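Local coordinates for protein lactate dehydrogenase (Eimeria maxima, PDB 6CT6) that probably catalyses the NADH-dependent interconversion of pyruvate and lactate, as lactate dehydrogenases do, and here holds NADH together with the substrate analogue oxamate, at residues Ala2-Gln6 / Glu73-Ala78; Ser29-Asp35 / Val60-Thr65; Val36-Val42 / Val66-Tyr72. All blocks are in the same frame, centred on the assembly; numbering follows the deposited sequence.

Contact 1: residues Ala2-Gln6 / Glu73-Ala78; sequences AVFEQ and ECLTNA
The N-terminal segment A2-Q6 runs as an irregular chain, extended at F4-Q6 (psi 107 to 138°) but kinked at V3 (-95/-37), over the loop E73-A78, burying 357 Å² with no hydrogen bond between them. The CA atoms of A2 and C74 mark the closest backbone approach, 4.7 Å. Residues E73-L75 finish a short 3-10 segment, with phi/psi near -70/-11; T76 then becomes extended (-57/126) and N77 takes positive phi (75/19), so that L75-A78 forms a type II turn closed by A78 N to L75 O at 3.0 Å. Asparagine tolerates that left-handed position well. T76, chi1 m, folds its OG1 back onto E73 O at 2.8 Å, satisfying its hydroxyl locally. This loop links strands 66-69 and 80-83 of the Rossmann-type NAD-binding domain, and the N-terminal chain packs against it on the way to strand 11-15. F4, buried and with both chi1 and chi2 near -60°, turns its ring into the bend: CD2 lies 3.4 Å from T76 O, which meets the ring edge near its plane, while CE2 lies 3.6 Å from C74 O and 4.3 Å from A78 CB, where the small alanine admits the ring. V3, chi1 m, sets CG1 3.5 Å from C74 CB; cysteine, chi1 p, is compact enough for this tight fit and also reaches V37. At the exposed N-terminus, A2 CB meets T76 CB at 4.2 Å.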
loop_
_atom_site.group_PDB
_atom_site.type_symbol
_atom_site.label_atom_id
_atom_site.label_comp_id
_atom_site.label_asym_id
_atom_site.label_seq_id
_atom_site.Cartn_x
_atom_site.Cartn_y
_atom_site.Cartn_z
ATOM N N ALA B 2 8.474 -12.654 22.149
ATOM C CA ALA B 2 7.344 -11.740 22.282
ATOM C C ALA B 2 7.752 -10.327 21.878
ATOM O O ALA B 2 8.542 -9.679 22.567
ATOM C CB ALA B 2 6.812 -11.755 23.709
ATOM N N VAL B 3 7.210 -9.855 20.760
ATOM C CA VAL B 3 7.508 -8.523 20.252
ATOM C C VAL B 3 6.465 -7.507 20.700
ATOM O O VAL B 3 6.799 -6.356 20.982
ATOM C CB VAL B 3 7.627 -8.549 18.713
ATOM C CG1 VAL B 3 8.618 -9.619 18.274
ATOM C CG2 VAL B 3 6.265 -8.772 18.058
ATOM N N PHE B 4 5.200 -7.917 20.767
ATOM C CA PHE B 4 4.132 -7.011 21.167
ATOM C C PHE B 4 4.371 -6.490 22.577
ATOM O O PHE B 4 4.219 -7.236 23.550
ATOM C CB PHE B 4 2.770 -7.707 21.108
ATOM C CG PHE B 4 2.313 -8.043 19.716
ATOM C CD1 PHE B 4 2.166 -7.050 18.759
ATOM C CD2 PHE B 4 2.006 -9.350 19.372
ATOM C CE1 PHE B 4 1.736 -7.357 17.483
ATOM C CE2 PHE B 4 1.577 -9.662 18.097
ATOM C CZ PHE B 4 1.441 -8.664 17.152
ATOM N N GLU B 5 4.754 -5.222 22.702
ATOM C CA GLU B 5 4.713 -4.577 24.004
ATOM C C GLU B 5 3.264 -4.507 24.468
ATOM O O GLU B 5 2.356 -4.241 23.676
ATOM C CB GLU B 5 5.334 -3.180 23.935
ATOM C CG GLU B 5 4.509 -2.146 23.176
ATOM C CD GLU B 5 5.343 -0.966 22.706
ATOM O OE1 GLU B 5 6.572 -1.129 22.546
ATOM O OE2 GLU B 5 4.772 0.126 22.500
ATOM N N GLN B 6 3.039 -4.781 25.749
ATOM C CA GLN B 6 1.674 -4.936 26.237
ATOM C C GLN B 6 0.957 -3.591 26.265
ATOM O O GLN B 6 1.488 -2.601 26.777
ATOM C CB GLN B 6 1.673 -5.565 27.632
ATOM C CG GLN B 6 0.278 -5.818 28.189
ATOM C CD GLN B 6 -0.579 -6.663 27.264
ATOM O OE1 GLN B 6 -0.071 -7.513 26.532
ATOM N NE2 GLN B 6 -1.885 -6.423 27.285
ATOM N N GLU B 73 8.127 -16.751 17.666
ATOM C CA GLU B 73 7.648 -16.344 18.983
ATOM C C GLU B 73 7.041 -14.948 18.973
ATOM O O GLU B 73 6.413 -14.557 19.963
ATOM C CB GLU B 73 8.774 -16.407 20.020
ATOM C CG GLU B 73 9.767 -15.262 19.960
ATOM C CD GLU B 73 11.024 -15.544 20.762
ATOM O OE1 GLU B 73 10.913 -15.756 21.989
ATOM O OE2 GLU B 73 12.123 -15.573 20.164
ATOM N N CYS B 74 7.202 -14.193 17.883
ATOM C CA CYS B 74 6.533 -12.906 17.762
ATOM C C CYS B 74 5.019 -13.048 17.690
ATOM O O CYS B 74 4.314 -12.046 17.849
ATOM C CB CYS B 74 7.039 -12.162 16.524
ATOM S SG CYS B 74 6.343 -12.736 14.947
ATOM N N LEU B 75 4.507 -14.259 17.452
ATOM C CA LEU B 75 3.070 -14.493 17.451
ATOM C C LEU B 75 2.473 -14.472 18.848
ATOM O O LEU B 75 1.245 -14.485 18.975
ATOM C CB LEU B 75 2.751 -15.836 16.793
ATOM C CG LEU B 75 3.133 -15.990 15.322
ATOM C CD1 LEU B 75 2.826 -17.397 14.835
ATOM C CD2 LEU B 75 2.405 -14.969 14.466
ATOM N N THR B 76 3.300 -14.439 19.892
ATOM C CA THR B 76 2.780 -14.479 21.250
ATOM C C THR B 76 1.806 -13.329 21.468
ATOM O O THR B 76 2.137 -12.162 21.230
ATOM C CB THR B 76 3.926 -14.408 22.262
ATOM O OG1 THR B 76 4.823 -15.505 22.051
ATOM C CG2 THR B 76 3.389 -14.472 23.691
ATOM N N ASN B 77 0.596 -13.671 21.909
ATOM C CA ASN B 77 -0.453 -12.722 22.270
ATOM C C ASN B 77 -1.121 -12.083 21.060
ATOM O O ASN B 77 -1.760 -11.034 21.199
ATOM C CB ASN B 77 0.073 -11.621 23.198
ATOM C CG ASN B 77 0.505 -12.156 24.545
ATOM O OD1 ASN B 77 -0.011 -13.168 25.019
ATOM N ND2 ASN B 77 1.456 -11.474 25.173
ATOM N N ALA B 78 -1.004 -12.678 19.876
ATOM C CA ALA B 78 -1.714 -12.162 18.716
ATOM C C ALA B 78 -3.212 -12.392 18.869
ATOM O O ALA B 78 -3.656 -13.469 19.278
ATOM C CB ALA B 78 -1.215 -12.832 17.437
#

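Contact 2: residues Ser29-Asp35 / Val60-Thr65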
loop_
_atom_site.group_PDB
_atom_site.type_symbol
_atom_site.label_atom_id
_atom_site.label_comp_id
_atom_site.label_asym_id
_atom_site.label_seq_id
_atom_site.Cartn_x
_atom_site.Cartn_y
_atom_site.Cartn_z
ATOM N N SER B 29 -1.669 0.752 9.958
ATOM C CA SER B 29 -1.150 2.071 10.304
ATOM C C SER B 29 -2.169 3.160 9.991
ATOM O O SER B 29 -2.476 4.006 10.840
ATOM C CB SER B 29 0.158 2.319 9.548
ATOM O OG SER B 29 0.655 3.626 9.771
ATOM N N LEU B 30 -2.716 3.145 8.774
ATOM C CA LEU B 30 -3.632 4.197 8.342
ATOM C C LEU B 30 -4.941 4.163 9.124
ATOM O O LEU B 30 -5.504 5.217 9.444
ATOM C CB LEU B 30 -3.906 4.061 6.841
ATOM C CG LEU B 30 -2.736 4.279 5.879
ATOM C CD1 LEU B 30 -3.121 3.831 4.475
ATOM C CD2 LEU B 30 -2.291 5.734 5.862
ATOM N N LYS B 31 -5.447 2.968 9.430
ATOM C CA LYS B 31 -6.733 2.823 10.100
ATOM C C LYS B 31 -6.629 2.837 11.620
ATOM O O LYS B 31 -7.666 2.841 12.293
ATOM C CB LYS B 31 -7.415 1.517 9.664
ATOM C CG LYS B 31 -7.823 1.471 8.195
ATOM C CD LYS B 31 -8.335 0.086 7.792
ATOM C CE LYS B 31 -9.755 -0.178 8.279
ATOM N NZ LYS B 31 -10.766 0.647 7.564
ATOM N N GLU B 32 -5.418 2.863 12.176
ATOM C CA GLU B 32 -5.216 2.712 13.618
ATOM C C GLU B 32 -5.944 1.477 14.132
ATOM O O GLU B 32 -6.595 1.501 15.179
ATOM C CB GLU B 32 -5.674 3.955 14.380
ATOM C CG GLU B 32 -4.973 5.231 13.983
ATOM C CD GLU B 32 -5.490 6.428 14.752
ATOM O OE1 GLU B 32 -5.583 6.342 15.996
ATOM O OE2 GLU B 32 -5.822 7.450 14.113
ATOM N N LEU B 33 -5.842 0.386 13.378
ATOM C CA LEU B 33 -6.583 -0.816 13.731
ATOM C C LEU B 33 -5.945 -1.549 14.901
ATOM O O LEU B 33 -6.655 -2.157 15.710
ATOM C CB LEU B 33 -6.687 -1.737 12.516
ATOM C CG LEU B 33 -7.544 -2.986 12.703
ATOM C CD1 LEU B 33 -8.964 -2.619 13.124
ATOM C CD2 LEU B 33 -7.559 -3.787 11.419
ATOM N N GLY B 34 -4.626 -1.489 15.010
ATOM C CA GLY B 34 -3.913 -2.142 16.087
ATOM C C GLY B 34 -2.439 -2.187 15.761
ATOM O O GLY B 34 -2.008 -1.839 14.658
ATOM N N ASP B 35 -1.658 -2.602 16.753
ATOM C CA ASP B 35 -0.240 -2.824 16.520
ATOM C C ASP B 35 -0.041 -4.081 15.679
ATOM O O ASP B 35 -0.869 -4.998 15.683
ATOM C CB ASP B 35 0.514 -2.930 17.847
ATOM C CG ASP B 35 0.700 -1.577 18.520
ATOM O OD1 ASP B 35 0.503 -0.535 17.854
ATOM O OD2 ASP B 35 1.055 -1.556 19.718
ATOM N N VAL B 60 0.968 10.368 9.533
ATOM C CA VAL B 60 -0.470 10.558 9.726
ATOM C C VAL B 60 -0.826 10.757 11.204
ATOM O O VAL B 60 -1.983 10.594 11.585
ATOM C CB VAL B 60 -1.285 9.407 9.113
ATOM C CG1 VAL B 60 -1.068 9.337 7.607
ATOM C CG2 VAL B 60 -0.944 8.077 9.769
ATOM N N ASP B 61 0.152 11.097 12.044
ATOM C CA ASP B 61 -0.095 11.631 13.385
ATOM C C ASP B 61 -0.642 10.595 14.369
ATOM O O ASP B 61 -1.375 10.956 15.294
ATOM C CB ASP B 61 -1.056 12.828 13.335
ATOM C CG ASP B 61 -0.484 14.011 12.579
ATOM O OD1 ASP B 61 0.719 14.300 12.752
ATOM O OD2 ASP B 61 -1.235 14.652 11.813
ATOM N N ASN B 62 -0.314 9.312 14.218
ATOM C CA ASN B 62 -0.671 8.330 15.236
ATOM C C ASN B 62 0.566 7.524 15.616
ATOM O O ASN B 62 1.617 7.602 14.972
ATOM C CB ASN B 62 -1.824 7.413 14.780
ATOM C CG ASN B 62 -1.421 6.424 13.700
ATOM O OD1 ASN B 62 -0.434 5.703 13.832
ATOM N ND2 ASN B 62 -2.209 6.368 12.633
ATOM N N GLY B 63 0.426 6.749 16.689
ATOM C CA GLY B 63 1.537 5.999 17.239
ATOM C C GLY B 63 1.386 4.499 17.100
ATOM O O GLY B 63 1.885 3.742 17.938
ATOM N N ILE B 64 0.693 4.055 16.049
ATOM C CA ILE B 64 0.664 2.633 15.733
ATOM C C ILE B 64 2.093 2.150 15.543
ATOM O O ILE B 64 2.900 2.798 14.865
ATOM C CB ILE B 64 -0.185 2.378 14.474
ATOM C CG1 ILE B 64 -1.672 2.655 14.739
ATOM C CG2 ILE B 64 0.016 0.951 13.953
ATOM C CD1 ILE B 64 -2.351 1.696 15.716
ATOM N N THR B 65 2.419 1.011 16.146
ATOM C CA THR B 65 3.747 0.423 16.033
ATOM C C THR B 65 3.688 -0.811 15.144
ATOM O O THR B 65 2.870 -1.709 15.373
ATOM C CB THR B 65 4.308 0.051 17.409
ATOM O OG1 THR B 65 4.338 1.214 18.248
ATOM C CG2 THR B 65 5.725 -0.499 17.280
HETATM O O HOH W 1 -4.042 8.613 11.556
HETATM O O HOH W 2 2.738 0.563 20.614
#
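I64 gives up the most surface here, 97 Å², and with both chi angles in the m well it fits its branched side chain into the bend that S29-D35 makes on leaving the helix. CD1 lies 3.7 Å from E32 CA, while CG2 is 4.0 Å from S29 CA and 3.5 Å from G34 O. E32, with positive phi (51/43), ends helix 19-31 in a Schellman motif, and the turn presents backbone that an aliphatic side chain can cover. D35, next in buried area, works through its carboxylate: OD1 accepts T65 N at 3.0 Å, nearly in line at 174°, and also pairs with R9 in a salt bridge, while OD2 shares a water with T65 OG1, 2.9 Å from each. The two segments are equivalent points in two consecutive, overlapping beta-alpha-beta units of the Rossmann fold, each taking the chain from the end of a helix towards the next parallel strand, and D35 and T65 stand where strands 35-39 and 66-69 come alongside each other, CA to CA 5.2 Å. Further back, N62 suits its place by having both a donor and an acceptor. Its ND2 reaches S29 O, a carbonyl near the helix end, at 3.0 Å, and its OD1 takes I64 N at 3.0 Å in an Asx turn. A water 3.1 Å from N62 ND2 joins it to V60 O at 2.9 Å. Beyond this, L30 CD2 touches V60 CG1 at 4.2 Å, and the second subunit approaches the same edge, its L27 on L30 and its R165 in a salt bridge with D61.

Contact 3: residues Val36-Val42 / Val66-Tyr72. With NAI (1,4-dihydronicotinamide adenine dinucleotide), chain D.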
loop_
_atom_site.group_PDB
_atom_site.type_symbol
_atom_site.label_atom_id
_atom_site.label_comp_id
_atom_site.label_asym_id
_atom_site.label_seq_id
_atom_site.Cartn_x
_atom_site.Cartn_y
_atom_site.Cartn_z
ATOM N N VAL B 36 1.068 -4.113 14.943
ATOM C CA VAL B 36 1.300 -5.107 13.901
ATOM C C VAL B 36 2.696 -5.687 14.066
ATOM O O VAL B 36 3.645 -4.957 14.374
ATOM C CB VAL B 36 1.158 -4.488 12.494
ATOM C CG1 VAL B 36 1.457 -5.517 11.406
ATOM C CG2 VAL B 36 -0.223 -3.889 12.302
ATOM N N VAL B 37 2.829 -6.995 13.850
ATOM C CA VAL B 37 4.129 -7.616 13.616
ATOM C C VAL B 37 4.146 -8.182 12.203
ATOM O O VAL B 37 3.281 -8.985 11.831
ATOM C CB VAL B 37 4.473 -8.704 14.651
ATOM C CG1 VAL B 37 3.455 -9.838 14.651
ATOM C CG2 VAL B 37 5.874 -9.242 14.367
ATOM N N LEU B 38 5.127 -7.748 11.420
ATOM C CA LEU B 38 5.416 -8.322 10.114
ATOM C C LEU B 38 6.436 -9.436 10.306
ATOM O O LEU B 38 7.609 -9.166 10.583
ATOM C CB LEU B 38 5.955 -7.254 9.169
ATOM C CG LEU B 38 4.953 -6.353 8.455
ATOM C CD1 LEU B 38 5.689 -5.168 7.861
ATOM C CD2 LEU B 38 4.219 -7.132 7.379
ATOM N N PHE B 39 5.996 -10.683 10.174
ATOM C CA PHE B 39 6.871 -11.832 10.332
ATOM C C PHE B 39 7.217 -12.417 8.969
ATOM O O PHE B 39 6.358 -12.521 8.088
ATOM C CB PHE B 39 6.226 -12.912 11.202
ATOM C CG PHE B 39 6.960 -14.219 11.163
ATOM C CD1 PHE B 39 8.086 -14.423 11.943
ATOM C CD2 PHE B 39 6.531 -15.238 10.336
ATOM C CE1 PHE B 39 8.765 -15.626 11.900
ATOM C CE2 PHE B 39 7.206 -16.443 10.287
ATOM C CZ PHE B 39 8.324 -16.636 11.068
ATOM N N ASP B 40 8.479 -12.800 8.802
ATOM C CA ASP B 40 8.924 -13.388 7.548
ATOM C C ASP B 40 10.165 -14.229 7.810
ATOM O O ASP B 40 10.801 -14.129 8.861
ATOM C CB ASP B 40 9.204 -12.311 6.497
ATOM C CG ASP B 40 9.035 -12.824 5.084
ATOM O OD1 ASP B 40 8.009 -12.492 4.459
ATOM O OD2 ASP B 40 9.922 -13.563 4.599
ATOM N N VAL B 41 10.494 -15.073 6.834
ATOM C CA VAL B 41 11.697 -15.896 6.906
ATOM C C VAL B 41 12.894 -15.233 6.232
ATOM O O VAL B 41 14.037 -15.667 6.447
ATOM C CB VAL B 41 11.449 -17.283 6.284
ATOM C CG1 VAL B 41 10.404 -18.038 7.084
ATOM C CG2 VAL B 41 11.013 -17.158 4.824
ATOM N N VAL B 42 12.668 -14.209 5.414
ATOM C CA VAL B 42 13.753 -13.437 4.812
ATOM C C VAL B 42 14.392 -12.587 5.906
ATOM O O VAL B 42 13.683 -11.816 6.571
ATOM C CB VAL B 42 13.244 -12.562 3.657
ATOM C CG1 VAL B 42 14.368 -11.684 3.098
ATOM C CG2 VAL B 42 12.652 -13.435 2.558
ATOM N N VAL B 66 4.551 -0.848 14.132
ATOM C CA VAL B 66 4.766 -2.037 13.315
ATOM C C VAL B 66 6.142 -2.590 13.658
ATOM O O VAL B 66 7.136 -1.856 13.621
ATOM C CB VAL B 66 4.653 -1.730 11.811
ATOM C CG1 VAL B 66 4.836 -3.003 10.987
ATOM C CG2 VAL B 66 3.313 -1.087 11.489
ATOM N N TYR B 67 6.191 -3.871 14.012
ATOM C CA TYR B 67 7.425 -4.578 14.313
ATOM C C TYR B 67 7.763 -5.532 13.173
ATOM O O TYR B 67 6.872 -6.069 12.508
ATOM C CB TYR B 67 7.306 -5.388 15.609
ATOM C CG TYR B 67 6.797 -4.647 16.831
ATOM C CD1 TYR B 67 7.681 -4.078 17.743
ATOM C CD2 TYR B 67 5.435 -4.552 17.095
ATOM C CE1 TYR B 67 7.222 -3.416 18.871
ATOM C CE2 TYR B 67 4.967 -3.891 18.220
ATOM C CZ TYR B 67 5.867 -3.326 19.105
ATOM O OH TYR B 67 5.413 -2.667 20.224
ATOM N N GLY B 68 9.057 -5.740 12.951
ATOM C CA GLY B 68 9.550 -6.784 12.056
ATOM C C GLY B 68 10.205 -7.896 12.859
ATOM O O GLY B 68 10.897 -7.631 13.847
ATOM N N SER B 69 9.979 -9.140 12.437
ATOM C CA SER B 69 10.513 -10.285 13.162
ATOM C C SER B 69 10.807 -11.434 12.206
ATOM O O SER B 69 10.114 -11.627 11.203
ATOM C CB SER B 69 9.542 -10.763 14.245
ATOM O OG SER B 69 10.100 -11.834 14.988
ATOM N N ASN B 70 11.854 -12.197 12.539
ATOM C CA ASN B 70 12.168 -13.456 11.876
ATOM C C ASN B 70 11.937 -14.656 12.788
ATOM O O ASN B 70 12.401 -15.759 12.480
ATOM C CB ASN B 70 13.618 -13.461 11.385
ATOM C CG ASN B 70 13.878 -12.437 10.298
ATOM O OD1 ASN B 70 14.808 -11.634 10.400
ATOM N ND2 ASN B 70 13.069 -12.463 9.247
ATOM N N SER B 71 11.228 -14.469 13.903
ATOM C CA SER B 71 11.033 -15.515 14.901
ATOM C C SER B 71 9.548 -15.756 15.121
ATOM O O SER B 71 8.785 -14.809 15.342
ATOM C CB SER B 71 11.697 -15.144 16.227
ATOM O OG SER B 71 11.277 -16.023 17.259
ATOM N N TYR B 72 9.144 -17.029 15.075
ATOM C CA TYR B 72 7.750 -17.387 15.315
ATOM C C TYR B 72 7.246 -16.926 16.678
ATOM O O TYR B 72 6.035 -16.739 16.841
ATOM C CB TYR B 72 7.557 -18.900 15.206
ATOM C CG TYR B 72 7.472 -19.439 13.795
ATOM C CD1 TYR B 72 6.467 -19.029 12.931
ATOM C CD2 TYR B 72 8.379 -20.387 13.342
ATOM C CE1 TYR B 72 6.382 -19.531 11.648
ATOM C CE2 TYR B 72 8.303 -20.895 12.063
ATOM C CZ TYR B 72 7.305 -20.465 11.224
ATOM O OH TYR B 72 7.229 -20.977 9.955
HETATM P PA NAI D . 5.008 -12.707 -1.776
HETATM O O1A NAI D . 5.999 -13.690 -2.360
HETATM O O2A NAI D . 5.160 -11.233 -2.066
HETATM O O5B NAI D . 5.027 -12.906 -0.181
HETATM C C5B NAI D . 5.118 -14.207 0.393
HETATM C C4B NAI D . 6.051 -14.119 1.588
HETATM O O4B NAI D . 5.959 -15.280 2.418
HETATM C C3B NAI D . 7.513 -14.004 1.165
HETATM O O3B NAI D . 8.046 -12.763 1.634
HETATM C C2B NAI D . 8.203 -15.186 1.819
HETATM O O2B NAI D . 9.521 -14.880 2.276
HETATM C C1B NAI D . 7.257 -15.465 2.972
HETATM N N9A NAI D . 7.400 -16.795 3.603
HETATM C C8A NAI D . 7.815 -17.963 3.069
HETATM N N7A NAI D . 7.799 -18.940 4.017
HETATM C C5A NAI D . 7.376 -18.388 5.170
HETATM C C6A NAI D . 7.122 -18.829 6.556
HETATM N N6A NAI D . 7.325 -20.110 6.927
HETATM N N1A NAI D . 6.679 -17.910 7.444
HETATM C C2A NAI D . 6.466 -16.625 7.102
HETATM N N3A NAI D . 6.678 -16.160 5.863
HETATM C C4A NAI D . 7.120 -16.977 4.883
HETATM O O3 NAI D . 3.522 -13.185 -2.195
HETATM P PN NAI D . 2.180 -12.288 -2.083
HETATM O O1N NAI D . 2.027 -11.489 -3.355
HETATM O O2N NAI D . 2.166 -11.588 -0.744
HETATM O O5D NAI D . 1.053 -13.439 -2.089
HETATM C C5D NAI D . 1.006 -14.368 -1.012
HETATM C C4D NAI D . -0.001 -15.481 -1.265
HETATM O O4D NAI D . -1.326 -14.956 -1.425
HETATM C C3D NAI D . 0.325 -16.246 -2.538
HETATM O O3D NAI D . 0.173 -17.644 -2.287
HETATM C C2D NAI D . -0.710 -15.764 -3.528
HETATM O O2D NAI D . -0.989 -16.712 -4.559
HETATM C C1D NAI D . -1.892 -15.544 -2.600
HETATM N N1N NAI D . -2.999 -14.735 -3.126
HETATM C C2N NAI D . -4.212 -15.103 -2.709
HETATM C C3N NAI D . -5.360 -14.445 -3.094
HETATM C C7N NAI D . -6.665 -14.963 -2.565
HETATM O O7N NAI D . -6.653 -15.756 -1.636
HETATM N N7N NAI D . -7.803 -14.569 -3.120
HETATM C C4N NAI D . -5.303 -13.254 -4.012
HETATM C C5N NAI D . -3.929 -12.945 -4.401
HETATM C C6N NAI D . -2.839 -13.684 -3.940
#
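D40 binds the adenosine ribose of NADH with both carboxylate oxygens, OD1 to O3B at 2.8 Å and OD2 to O2B at 2.7 Å. It stands just past the second strand of the Rossmann fold, where an acidic residue is the classic choice for NAD over NADP. OD2 also accepts V42 N at 2.9 Å in an Asx turn that shapes the loop. N70 ND2 ties this loop to the neighbouring one, reaching D40 O and V42 O, each at 2.8 Å. Behind them, strands 36-39 and 66-69 pair in parallel through Y67 N to V36 O (2.8 Å), L38 N to Y67 O (2.7 Å), S69 N to L38 O (3.0 Å) and D40 N to S69 O (3.1 Å). V36, V66 and L38 pack on one face of the sheet, with L38 CD1 3.9 Å from V66 CG1; V37 and F39 lie on the other. F39 and Y72 meet obliquely beside the adenine, whose N6A donates to Y72 OH at 3.2 Å.

Overall arrangement
All three contacts belong to the Rossmann domain. Contact 3 joins the two strands of the unit 35-39/45-59/66-69, and contact 2 the helix-to-strand turns leading into them: T65 O lies 3.0 Å from V36 N, a probable hydrogen bond carrying the strand pairing back into 29-35/60-65. Contact 3 is the most regular and backbone-bonded, its strand residues V36-F39 buried and its loop end more open, and it alone meets the cofactor. Contact 2, about 17 Å away between centres, depends on side-chain-to-backbone bonds and water, and borders the second subunit. Contact 1 bonds nothing across its segments; it packs V3, F4 and C74 against V37, on the sheet face shared with F39, while A2, E73 and N77 stay exposed.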